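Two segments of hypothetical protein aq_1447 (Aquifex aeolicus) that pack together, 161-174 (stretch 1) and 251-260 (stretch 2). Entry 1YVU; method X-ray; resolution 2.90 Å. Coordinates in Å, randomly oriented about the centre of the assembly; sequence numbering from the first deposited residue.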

# COMPACT_ATOMS: atom_id res chain seq x y z
N PHE A 161 -3.33 -7.54 12.80
CA PHE A 161 -3.41 -9.01 12.88
C PHE A 161 -2.95 -9.70 11.62
O PHE A 161 -3.57 -9.58 10.57
CB PHE A 161 -4.81 -9.50 13.25
CG PHE A 161 -5.21 -9.19 14.66
CD1 PHE A 161 -5.94 -8.03 14.96
CD2 PHE A 161 -4.80 -10.03 15.72
CE1 PHE A 161 -6.26 -7.70 16.29
CE2 PHE A 161 -5.12 -9.71 17.06
CZ PHE A 161 -5.84 -8.53 17.35
N ARG A 162 -1.86 -10.43 11.76
CA ARG A 162 -1.23 -11.17 10.68
C ARG A 162 -1.94 -12.51 10.57
O ARG A 162 -1.98 -13.26 11.54
CB ARG A 162 0.27 -11.36 10.99
CG ARG A 162 1.11 -11.85 9.84
CD ARG A 162 1.17 -10.84 8.72
NE ARG A 162 2.26 -9.88 8.84
CZ ARG A 162 2.43 -8.81 8.06
NH1 ARG A 162 1.56 -8.54 7.08
NH2 ARG A 162 3.51 -8.04 8.22
N ILE A 163 -2.55 -12.76 9.42
CA ILE A 163 -3.29 -14.02 9.19
C ILE A 163 -2.28 -15.07 8.74
O ILE A 163 -1.63 -14.93 7.72
CB ILE A 163 -4.43 -13.85 8.12
CG1 ILE A 163 -5.24 -12.57 8.38
CG2 ILE A 163 -5.39 -15.04 8.20
CD1 ILE A 163 -6.19 -12.16 7.24
N GLN A 164 -2.14 -16.11 9.55
CA GLN A 164 -1.17 -17.16 9.28
C GLN A 164 -1.70 -18.55 9.60
O GLN A 164 -2.47 -18.68 10.55
CB GLN A 164 0.09 -16.92 10.12
CG GLN A 164 1.11 -15.97 9.49
CD GLN A 164 2.30 -15.72 10.37
OE1 GLN A 164 2.64 -16.50 11.25
NE2 GLN A 164 2.97 -14.61 10.12
N PRO A 165 -1.35 -19.59 8.80
CA PRO A 165 -1.79 -20.97 9.03
C PRO A 165 -0.92 -21.64 10.10
O PRO A 165 0.23 -21.23 10.31
CB PRO A 165 -1.56 -21.66 7.68
CG PRO A 165 -1.57 -20.54 6.71
CD PRO A 165 -0.79 -19.50 7.44
N PHE A 166 -1.46 -22.66 10.75
CA PHE A 166 -0.75 -23.40 11.80
C PHE A 166 0.42 -24.15 11.20
O PHE A 166 1.51 -24.23 11.78
CB PHE A 166 -1.71 -24.38 12.48
CG PHE A 166 -2.45 -23.79 13.67
CD1 PHE A 166 -3.47 -22.84 13.48
CD2 PHE A 166 -2.10 -24.17 14.98
CE1 PHE A 166 -4.15 -22.27 14.60
CE2 PHE A 166 -2.76 -23.61 16.12
CZ PHE A 166 -3.79 -22.65 15.92
N GLU A 167 0.20 -24.60 9.96
CA GLU A 167 1.16 -25.37 9.19
C GLU A 167 2.27 -24.48 8.69
O GLU A 167 2.05 -23.33 8.32
CB GLU A 167 0.49 -26.04 8.00
CG GLU A 167 -0.83 -26.77 8.28
CD GLU A 167 -2.01 -26.08 7.61
OE1 GLU A 167 -2.06 -26.06 6.37
OE2 GLU A 167 -2.89 -25.55 8.33
N THR A 168 3.45 -25.06 8.67
CA THR A 168 4.67 -24.43 8.21
C THR A 168 4.64 -24.47 6.67
O THR A 168 3.73 -25.06 6.09
CB THR A 168 5.84 -25.27 8.77
OG1 THR A 168 5.83 -25.19 10.19
CG2 THR A 168 7.15 -24.83 8.28
N LEU A 169 5.59 -23.79 6.03
CA LEU A 169 5.68 -23.82 4.57
C LEU A 169 6.25 -25.19 4.17
O LEU A 169 5.92 -25.67 3.11
CB LEU A 169 6.54 -22.66 4.02
CG LEU A 169 6.51 -22.37 2.51
CD1 LEU A 169 5.14 -21.94 2.09
CD2 LEU A 169 7.47 -21.29 2.11
N GLN A 170 7.01 -25.83 5.06
CA GLN A 170 7.57 -27.17 4.85
C GLN A 170 6.45 -28.24 4.95
O GLN A 170 6.30 -29.06 4.05
CB GLN A 170 8.68 -27.47 5.87
CG GLN A 170 9.52 -28.74 5.63
CD GLN A 170 10.11 -28.84 4.23
OE1 GLN A 170 10.91 -28.00 3.81
NE2 GLN A 170 9.71 -29.87 3.51
N THR A 171 5.64 -28.17 6.01
CA THR A 171 4.52 -29.08 6.23
C THR A 171 3.56 -28.97 5.03
O THR A 171 3.00 -29.97 4.58
CB THR A 171 3.74 -28.69 7.53
OG1 THR A 171 4.66 -28.58 8.64
CG2 THR A 171 2.65 -29.71 7.84
N LEU A 172 3.47 -27.76 4.47
CA LEU A 172 2.63 -27.45 3.31
C LEU A 172 3.18 -27.92 1.98
O LEU A 172 2.43 -28.44 1.16
CB LEU A 172 2.35 -25.95 3.22
CG LEU A 172 1.13 -25.39 3.95
CD1 LEU A 172 1.26 -23.90 4.09
CD2 LEU A 172 -0.14 -25.76 3.23
N LEU A 173 4.48 -27.69 1.74
CA LEU A 173 5.13 -28.11 0.49
C LEU A 173 5.22 -29.64 0.38
O LEU A 173 5.24 -30.20 -0.73
CB LEU A 173 6.54 -27.48 0.37
CG LEU A 173 6.74 -25.97 0.13
CD1 LEU A 173 8.22 -25.58 0.19
CD2 LEU A 173 6.12 -25.54 -1.18
N GLU A 174 5.21 -30.28 1.56
CA GLU A 174 5.26 -31.75 1.73
C GLU A 174 3.97 -32.43 1.26
O GLU A 174 4.01 -33.25 0.34
CB GLU A 174 5.44 -32.11 3.20
CG GLU A 174 6.82 -32.53 3.65
CD GLU A 174 6.84 -32.88 5.13
OE1 GLU A 174 6.12 -33.83 5.54
OE2 GLU A 174 7.53 -32.19 5.90
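Stretch 2 (251-260) PATILKPVLT

Where two segments distant in sequence pack together, side chains commonly supply the surface and a few backbone hydrogen bonds fix the register; residues 251-260 lying on 161-174 illustrate this. At the apolar centre is Pro 257, whose CG lies 3.9 Å from Leu 169 CD1 and 3.8 Å from Leu 172 CD1, so that its ring rests against the start of the helix. Leu 169 CD2 also reaches Leu 255 CD1 at 3.8 Å. Toward the strand, Pro 165 CG meets Leu 259 CD1 at 3.9 Å, and Ile 163 CG2 lies 4.1 Å from Leu 259 CB.

Stretch 2 begins as a compact turn around Ala 252 and Thr 253 and becomes extended from Leu 255 onward. The strand that starts at Leu 255 crosses strand 161-165 at 111°, between N-to-C directions, with a closest axial approach of 5.8 Å, and runs at 70° to the helix. One backbone bond joins the two extended segments, Leu 259 N to Ile 163 O (3.0 Å, nearly linear); the start of the helix supplies two more, Leu 169 N to Leu 255 O (2.7 Å) and, weakly, Gln 170 N to Ala 252 O (3.1 Å). At the polar edge, Lys 256 extends its chain along stretch 1, placing CD 3.3 Å from Gln 164 OE1 and CE 3.4 Å from Pro 165 O.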

# COMPACT_ATOMS: atom_id res chain seq x y z
N PRO A 251 14.98 -21.39 5.26
CA PRO A 251 14.50 -22.78 5.15
C PRO A 251 13.00 -22.78 5.32
O PRO A 251 12.47 -22.09 6.21
CB PRO A 251 15.12 -23.46 6.37
CG PRO A 251 16.33 -22.68 6.58
CD PRO A 251 15.87 -21.28 6.42
N ALA A 252 12.33 -23.59 4.50
CA ALA A 252 10.87 -23.72 4.51
C ALA A 252 10.32 -24.06 5.89
O ALA A 252 9.14 -23.82 6.17
CB ALA A 252 10.46 -24.77 3.52
N THR A 253 11.20 -24.55 6.74
CA THR A 253 10.89 -24.94 8.11
C THR A 253 10.50 -23.79 9.03
O THR A 253 9.70 -23.99 9.96
CB THR A 253 12.06 -25.72 8.76
OG1 THR A 253 13.24 -24.90 8.79
CG2 THR A 253 12.32 -27.03 7.99
N ILE A 254 11.03 -22.60 8.79
CA ILE A 254 10.68 -21.46 9.63
C ILE A 254 9.77 -20.47 8.92
O ILE A 254 9.53 -19.38 9.44
CB ILE A 254 11.91 -20.70 10.17
CG1 ILE A 254 12.84 -20.31 9.01
CG2 ILE A 254 12.55 -21.48 11.31
CD1 ILE A 254 13.44 -18.96 9.19
N LEU A 255 9.27 -20.83 7.74
CA LEU A 255 8.39 -19.94 7.00
C LEU A 255 6.93 -20.29 7.16
O LEU A 255 6.53 -21.44 7.01
CB LEU A 255 8.75 -19.91 5.52
CG LEU A 255 10.08 -19.26 5.17
CD1 LEU A 255 10.49 -19.61 3.77
CD2 LEU A 255 9.97 -17.78 5.35
N LYS A 256 6.16 -19.27 7.52
CA LYS A 256 4.73 -19.40 7.68
C LYS A 256 4.12 -18.44 6.65
O LYS A 256 4.64 -17.34 6.46
CB LYS A 256 4.32 -19.02 9.10
CG LYS A 256 4.08 -20.21 10.06
CD LYS A 256 3.49 -19.71 11.41
CE LYS A 256 2.89 -20.81 12.31
NZ LYS A 256 1.89 -20.24 13.30
N PRO A 257 3.11 -18.89 5.87
CA PRO A 257 2.44 -18.06 4.87
C PRO A 257 1.61 -16.96 5.47
O PRO A 257 1.14 -17.08 6.59
CB PRO A 257 1.54 -19.05 4.15
CG PRO A 257 2.35 -20.29 4.19
CD PRO A 257 2.83 -20.32 5.61
N VAL A 258 1.47 -15.88 4.72
CA VAL A 258 0.69 -14.72 5.14
C VAL A 258 -0.54 -14.64 4.19
O VAL A 258 -0.37 -14.57 2.96
CB VAL A 258 1.59 -13.45 5.13
CG1 VAL A 258 0.78 -12.20 5.35
CG2 VAL A 258 2.65 -13.54 6.23
N LEU A 259 -1.75 -14.68 4.77
CA LEU A 259 -3.00 -14.68 4.00
C LEU A 259 -3.83 -13.40 4.04
O LEU A 259 -3.82 -12.69 5.04
CB LEU A 259 -3.90 -15.81 4.50
CG LEU A 259 -3.31 -17.19 4.82
CD1 LEU A 259 -4.36 -18.06 5.49
CD2 LEU A 259 -2.75 -17.85 3.55
N THR A 260 -4.55 -13.15 2.93
CA THR A 260 -5.48 -11.99 2.72
C THR A 260 -6.78 -12.56 2.09
O THR A 260 -6.84 -13.77 1.85
CB THR A 260 -4.87 -10.85 1.79
OG1 THR A 260 -3.58 -10.46 2.28
CG2 THR A 260 -5.77 -9.57 1.77